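Local coordinates for phosphogluconate dehydrogenase NAD-binding putative C-terminal domain-containing protein (Sinorhizobium meliloti, PDB 4EZB) that is of unknown function but is probably an NAD(P)-dependent oxidoreductase resembling dehydrogenases of the phosphogluconate dehydrogenase type, at residues A[98-106]-A[127-135]; A[286-296]-A[305-313]. All coordinates share one frame; numbering follows the deposited sequence.

Contact 1 of 2, residues A[98-106]-A[127-135]; sequences AATKAVAAS and TKALAAGAI
A water molecule bridges Thr127 and Lys101: its oxygen lies 3.2 Å from Thr127 OG1, and Lys101 NZ donates to it only weakly. It sits at one edge of a helix pair in a Rossmann-like alpha/beta domain, where helices 100-107 and 125-136 follow the adjacent parallel strands 90-93 and 116-119. The segments 100-106 and 127-135 run almost alongside each other, at 15° with axes 8.0 Å apart, and this close spacing reflects the small side chains between them. Next to the water the lysine chain supplies apolar contact. Lys101 and Leu130 lie side by side and point the same way, with Lys101 CD 3.7 Å from Leu130 CB, while the Lys101 and Thr127 side chains cross at about a right angle, CG against CG2. The bend at chi3 (-79°) then turns the lysine amine toward the water.

Deeper in, the threonines meet through methyls. With OG1 beside the backbone N (chi1 -62°), Thr100 CG2 lies anti to that nitrogen, reaches Thr127 CG2 at 4.1 Å and also touches Ala131 CB; the Thr100 hydroxyl is hydrogen-bonded back to Gly97 O. Towards the sheet, Thr100 and Ala131 both rest on Asp119, and Ile135 packs on Phe117 of the same strand and on Phe142 of strand 141-147. Alanines dominate the next turn. Ala104 CB stands 4.0 Å from Ala131 CB and 3.9 Å from Ala134 CB, while Ala134 CB continues to the backbone of Ala105. At the far end Ile135 reaches helix 100-107, with CD1 3.7 Å from Ala104 O.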
# COMPACT_ATOMS: atom_id res chain seq x y z
N ALA A 98 -25.52 -3.33 -15.30
CA ALA A 98 -25.96 -2.40 -16.34
C ALA A 98 -27.43 -2.04 -16.19
O ALA A 98 -27.81 -0.92 -16.47
CB ALA A 98 -25.70 -2.97 -17.73
N ALA A 99 -28.25 -2.99 -15.73
CA ALA A 99 -29.70 -2.78 -15.68
C ALA A 99 -30.21 -2.03 -14.43
O ALA A 99 -31.40 -1.73 -14.34
CB ALA A 99 -30.44 -4.10 -15.85
N THR A 100 -29.31 -1.72 -13.49
CA THR A 100 -29.69 -1.12 -12.20
C THR A 100 -30.78 -0.01 -12.25
O THR A 100 -31.84 -0.13 -11.62
CB THR A 100 -28.44 -0.65 -11.40
OG1 THR A 100 -27.62 -1.79 -11.11
CG2 THR A 100 -28.83 -0.03 -10.07
N LYS A 101 -30.50 1.05 -12.99
CA LYS A 101 -31.37 2.23 -13.09
C LYS A 101 -32.70 1.90 -13.74
O LYS A 101 -33.77 2.21 -13.20
CB LYS A 101 -30.67 3.35 -13.87
CG LYS A 101 -29.48 3.99 -13.15
CD LYS A 101 -28.82 5.09 -13.98
CE LYS A 101 -27.90 4.52 -15.06
NZ LYS A 101 -27.35 5.55 -15.98
N ALA A 102 -32.62 1.23 -14.89
CA ALA A 102 -33.80 0.72 -15.60
C ALA A 102 -34.73 -0.03 -14.65
O ALA A 102 -35.91 0.30 -14.55
CB ALA A 102 -33.39 -0.16 -16.77
N VAL A 103 -34.19 -1.02 -13.94
CA VAL A 103 -34.95 -1.77 -12.94
C VAL A 103 -35.61 -0.83 -11.94
O VAL A 103 -36.84 -0.86 -11.77
CB VAL A 103 -34.05 -2.81 -12.24
CG1 VAL A 103 -34.70 -3.33 -10.97
CG2 VAL A 103 -33.78 -3.96 -13.21
N ALA A 104 -34.81 0.05 -11.34
CA ALA A 104 -35.33 0.99 -10.39
C ALA A 104 -36.50 1.80 -10.95
O ALA A 104 -37.52 1.97 -10.28
CB ALA A 104 -34.21 1.91 -9.92
N ALA A 105 -36.35 2.27 -12.18
CA ALA A 105 -37.37 3.10 -12.81
C ALA A 105 -38.67 2.33 -13.06
O ALA A 105 -39.75 2.92 -12.95
CB ALA A 105 -36.84 3.72 -14.09
N SER A 106 -38.57 1.03 -13.37
CA SER A 106 -39.75 0.14 -13.56
C SER A 106 -40.52 -0.06 -12.28
O SER A 106 -41.77 -0.09 -12.27
CB SER A 106 -39.33 -1.25 -14.01
OG SER A 106 -38.67 -1.23 -15.26
N THR A 127 -24.27 5.50 -9.31
CA THR A 127 -25.41 4.72 -9.83
C THR A 127 -26.46 4.44 -8.75
O THR A 127 -27.65 4.52 -9.01
CB THR A 127 -24.94 3.38 -10.42
OG1 THR A 127 -23.83 3.61 -11.29
CG2 THR A 127 -26.05 2.73 -11.24
N LYS A 128 -26.01 4.11 -7.54
CA LYS A 128 -26.94 3.92 -6.43
C LYS A 128 -27.80 5.17 -6.25
O LYS A 128 -29.00 5.06 -5.96
CB LYS A 128 -26.21 3.67 -5.11
CG LYS A 128 -25.43 2.36 -5.01
CD LYS A 128 -26.28 1.10 -5.19
CE LYS A 128 -25.51 -0.08 -4.61
NZ LYS A 128 -26.31 -1.32 -4.69
N ALA A 129 -27.17 6.34 -6.38
CA ALA A 129 -27.86 7.61 -6.21
C ALA A 129 -28.92 7.81 -7.30
O ALA A 129 -29.98 8.36 -7.03
CB ALA A 129 -26.88 8.78 -6.18
N LEU A 130 -28.63 7.35 -8.51
CA LEU A 130 -29.60 7.46 -9.60
C LEU A 130 -30.77 6.48 -9.39
O LEU A 130 -31.92 6.84 -9.65
CB LEU A 130 -28.92 7.30 -10.97
CG LEU A 130 -27.91 8.41 -11.33
CD1 LEU A 130 -26.92 7.93 -12.36
CD2 LEU A 130 -28.60 9.68 -11.83
N ALA A 131 -30.48 5.28 -8.88
CA ALA A 131 -31.49 4.28 -8.55
C ALA A 131 -32.42 4.86 -7.49
O ALA A 131 -33.64 4.73 -7.57
CB ALA A 131 -30.84 2.99 -8.05
N ALA A 132 -31.82 5.50 -6.49
CA ALA A 132 -32.56 6.11 -5.39
C ALA A 132 -33.46 7.20 -5.94
O ALA A 132 -34.60 7.37 -5.48
CB ALA A 132 -31.58 6.70 -4.38
N GLY A 133 -32.96 7.93 -6.93
CA GLY A 133 -33.73 9.00 -7.55
C GLY A 133 -34.95 8.50 -8.30
O GLY A 133 -36.02 9.08 -8.17
N ALA A 134 -34.78 7.44 -9.10
CA ALA A 134 -35.91 6.78 -9.78
C ALA A 134 -37.01 6.37 -8.77
O ALA A 134 -38.18 6.76 -8.91
CB ALA A 134 -35.42 5.58 -10.57
N ILE A 135 -36.62 5.59 -7.75
CA ILE A 135 -37.51 5.18 -6.65
C ILE A 135 -38.26 6.38 -6.06
O ILE A 135 -39.44 6.26 -5.70
CB ILE A 135 -36.73 4.41 -5.54
CG1 ILE A 135 -36.12 3.09 -6.07
CG2 ILE A 135 -37.59 4.14 -4.29
CD1 ILE A 135 -37.16 2.09 -6.61
O HOH W 1 -24.85 5.36 -13.74

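Contact 2 of 2, residues A[286-296]-A[305-313]; sequences AAHAAMKDQGL and FVPVLARRL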
# COMPACT_ATOMS: atom_id res chain seq x y z
N ALA A 286 -1.28 -6.55 -14.34
CA ALA A 286 0.03 -6.85 -14.92
C ALA A 286 0.59 -8.12 -14.32
O ALA A 286 1.13 -8.95 -15.05
CB ALA A 286 0.99 -5.69 -14.70
N ALA A 287 0.45 -8.29 -13.00
CA ALA A 287 1.02 -9.43 -12.28
C ALA A 287 0.26 -10.73 -12.55
O ALA A 287 0.88 -11.79 -12.72
CB ALA A 287 1.08 -9.15 -10.78
N HIS A 288 -1.07 -10.63 -12.61
CA HIS A 288 -1.91 -11.77 -12.97
C HIS A 288 -1.54 -12.31 -14.37
O HIS A 288 -1.35 -13.53 -14.55
CB HIS A 288 -3.38 -11.37 -12.95
CG HIS A 288 -4.30 -12.47 -13.37
ND1 HIS A 288 -4.71 -13.47 -12.51
CD2 HIS A 288 -4.87 -12.74 -14.57
CE1 HIS A 288 -5.50 -14.30 -13.16
NE2 HIS A 288 -5.62 -13.88 -14.41
N ALA A 289 -1.45 -11.40 -15.33
CA ALA A 289 -1.01 -11.72 -16.70
C ALA A 289 0.38 -12.37 -16.69
O ALA A 289 0.59 -13.43 -17.28
CB ALA A 289 -1.02 -10.46 -17.58
N ALA A 290 1.30 -11.71 -15.99
CA ALA A 290 2.67 -12.19 -15.87
C ALA A 290 2.76 -13.64 -15.38
O ALA A 290 3.61 -14.40 -15.84
CB ALA A 290 3.46 -11.27 -14.93
N MSE A 291 1.86 -14.02 -14.47
CA MSE A 291 1.93 -15.35 -13.85
C MSE A 291 1.21 -16.47 -14.57
O MSE A 291 1.48 -17.64 -14.29
CB MSE A 291 1.42 -15.25 -12.43
CG MSE A 291 2.43 -14.49 -11.56
SE MSE A 291 1.92 -14.68 -9.66
CE MSE A 291 0.48 -13.32 -9.72
N LYS A 292 0.29 -16.15 -15.49
CA LYS A 292 -0.47 -17.15 -16.24
C LYS A 292 0.45 -18.01 -17.12
O LYS A 292 1.38 -17.48 -17.73
CB LYS A 292 -1.53 -16.48 -17.13
CG LYS A 292 -2.88 -16.18 -16.47
CD LYS A 292 -4.02 -17.08 -16.96
CE LYS A 292 -4.16 -17.12 -18.49
NZ LYS A 292 -5.42 -17.72 -19.01
N ASP A 293 0.18 -19.32 -17.17
CA ASP A 293 0.90 -20.29 -18.06
C ASP A 293 2.41 -20.39 -17.76
O ASP A 293 3.23 -20.52 -18.68
CB ASP A 293 0.65 -19.98 -19.55
CG ASP A 293 -0.81 -20.20 -19.98
OD1 ASP A 293 -1.20 -21.36 -20.27
OD2 ASP A 293 -1.57 -19.21 -20.06
N GLN A 294 2.75 -20.34 -16.48
CA GLN A 294 4.14 -20.40 -16.00
C GLN A 294 4.36 -21.60 -15.07
O GLN A 294 5.41 -21.72 -14.44
CB GLN A 294 4.52 -19.09 -15.27
CG GLN A 294 4.35 -17.81 -16.08
CD GLN A 294 5.23 -17.79 -17.33
OE1 GLN A 294 6.44 -17.98 -17.25
NE2 GLN A 294 4.61 -17.58 -18.49
N GLY A 295 3.36 -22.48 -14.98
CA GLY A 295 3.45 -23.71 -14.19
C GLY A 295 3.37 -23.49 -12.70
O GLY A 295 3.79 -24.35 -11.92
N LEU A 296 2.83 -22.34 -12.31
CA LEU A 296 2.63 -21.99 -10.90
C LEU A 296 1.35 -22.61 -10.39
O LEU A 296 0.46 -22.92 -11.18
CB LEU A 296 2.49 -20.47 -10.76
CG LEU A 296 3.74 -19.63 -11.00
CD1 LEU A 296 3.34 -18.16 -11.09
CD2 LEU A 296 4.75 -19.88 -9.89
N PHE A 305 6.01 -17.46 -6.46
CA PHE A 305 5.52 -16.39 -7.37
C PHE A 305 6.55 -15.30 -7.72
O PHE A 305 6.60 -14.79 -8.87
CB PHE A 305 4.27 -15.69 -6.80
CG PHE A 305 3.15 -16.62 -6.41
CD1 PHE A 305 2.48 -17.38 -7.37
CD2 PHE A 305 2.73 -16.72 -5.09
CE1 PHE A 305 1.45 -18.24 -7.00
CE2 PHE A 305 1.71 -17.57 -4.72
CZ PHE A 305 1.07 -18.34 -5.67
N VAL A 306 7.33 -14.90 -6.72
CA VAL A 306 8.17 -13.72 -6.83
C VAL A 306 9.21 -13.86 -7.94
O VAL A 306 9.36 -12.94 -8.75
CB VAL A 306 8.74 -13.27 -5.45
CG1 VAL A 306 9.79 -12.18 -5.61
CG2 VAL A 306 7.63 -12.74 -4.57
N PRO A 307 9.90 -15.02 -8.03
CA PRO A 307 10.88 -15.14 -9.14
C PRO A 307 10.22 -15.07 -10.50
O PRO A 307 10.80 -14.56 -11.47
CB PRO A 307 11.53 -16.50 -8.89
CG PRO A 307 11.40 -16.69 -7.42
CD PRO A 307 10.07 -16.10 -7.04
N VAL A 308 8.99 -15.55 -10.57
CA VAL A 308 8.26 -15.50 -11.82
C VAL A 308 7.92 -14.06 -12.17
O VAL A 308 8.22 -13.62 -13.29
CB VAL A 308 7.05 -16.46 -11.84
CG1 VAL A 308 6.15 -16.14 -13.03
CG2 VAL A 308 7.54 -17.90 -11.91
N LEU A 309 7.32 -13.32 -11.22
CA LEU A 309 7.03 -11.90 -11.38
C LEU A 309 8.27 -11.07 -11.68
O LEU A 309 8.25 -10.19 -12.55
CB LEU A 309 6.41 -11.33 -10.10
CG LEU A 309 4.95 -11.62 -9.79
CD1 LEU A 309 4.61 -10.99 -8.44
CD2 LEU A 309 4.07 -11.07 -10.91
N ALA A 310 9.34 -11.30 -10.91
CA ALA A 310 10.62 -10.61 -11.13
C ALA A 310 11.02 -10.69 -12.61
O ALA A 310 11.26 -9.66 -13.26
CB ALA A 310 11.71 -11.19 -10.24
N ARG A 311 11.05 -11.91 -13.14
CA ARG A 311 11.42 -12.15 -14.54
C ARG A 311 10.36 -11.68 -15.52
O ARG A 311 10.67 -11.01 -16.50
CB ARG A 311 11.74 -13.62 -14.75
CG ARG A 311 13.22 -13.93 -15.00
CD ARG A 311 14.18 -13.03 -14.21
NE ARG A 311 14.36 -13.45 -12.82
CZ ARG A 311 15.14 -12.82 -11.95
NH1 ARG A 311 15.24 -13.27 -10.70
NH2 ARG A 311 15.83 -11.74 -12.32
N ARG A 312 9.10 -12.00 -15.24
CA ARG A 312 8.04 -11.77 -16.21
C ARG A 312 7.57 -10.32 -16.29
O ARG A 312 7.19 -9.88 -17.38
CB ARG A 312 6.85 -12.69 -15.97
CG ARG A 312 6.12 -13.01 -17.25
CD ARG A 312 6.55 -14.34 -17.85
NE ARG A 312 6.03 -14.50 -19.21
CZ ARG A 312 4.74 -14.62 -19.53
NH1 ARG A 312 3.79 -14.60 -18.60
NH2 ARG A 312 4.40 -14.77 -20.79
N LEU A 313 7.57 -9.60 -15.16
CA LEU A 313 7.46 -8.14 -15.18
C LEU A 313 8.86 -7.60 -15.52
O LEU A 313 9.02 -6.65 -16.28
CB LEU A 313 7.00 -7.59 -13.82
CG LEU A 313 5.72 -8.11 -13.12
CD1 LEU A 313 5.60 -7.58 -11.70
CD2 LEU A 313 4.47 -7.75 -13.92
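Arg312 NH1 donates to Ala290 O across the contact at 2.8 Å, with an N-H...O angle of 152°. The oxygen lies in the guanidinium plane, whereas the nitrogen stands well out of the carbonyl plane, so the bond avoids the usual lone-pair direction. Gln294 lays its amide over one guanidinium face, the two planes only 17° apart and NE2 3.0 Å above the guanidinium plane, over its centre. NE2 and NH1 are both donors, so their closeness is not a hydrogen bond; a weak bond from NE2 to Lys292 O agrees with this amide orientation. Bends at chi2 in both Gln294 and Arg312 bring the flat groups together.

The contact joins the last two helices of the all-helical C-terminal region, whose segments 286-291 and 305-312 cross at 101°. Between Met291 and Gln294 a type II beta turn reverses the chain, carrying Gln294 to the arginine.

Beside this polar group the apolar shell begins. Ala290 CB touches Leu313 CD2 at 3.8 Å, and Leu309 CD2 lies 3.6 Å from Ala287 CB. The selenomethionine Met291 crosses Phe305 at about a right angle, its SE 3.6 Å from ring atom CD1 and oblique to the ring, a Met-aromatic contact. Leu296 CD1 meets the edge of the same ring in plane and approaches Val308 tip to tip. Behind, helix 238-268 backs Met291 with Thr249, Leu296 with Phe250 and Phe305 with Leu246, while Leu313 packs on Leu272 of the second subunit.

In the fold
Contacts 1 and 2 lie on opposite sides of the chain's centre, with centres about 41 Å apart and nearest atoms about 23 Å apart, and they share no helix or strand. Both are partly buried, with buried and exposed residues in each. Contact 1 pairs nearly parallel helices over a beta-sheet, and its direct contacts are mainly alanine and methyl packing, its polar link passing through a water. Contact 2 joins nearly perpendicular helices in the helical part, where larger side chains fill a wider axis separation and an arginine bonds directly to a helix carbonyl. Contact 2 also reaches the second subunit, whereas contact 1 is touched by no other chain of the assembly.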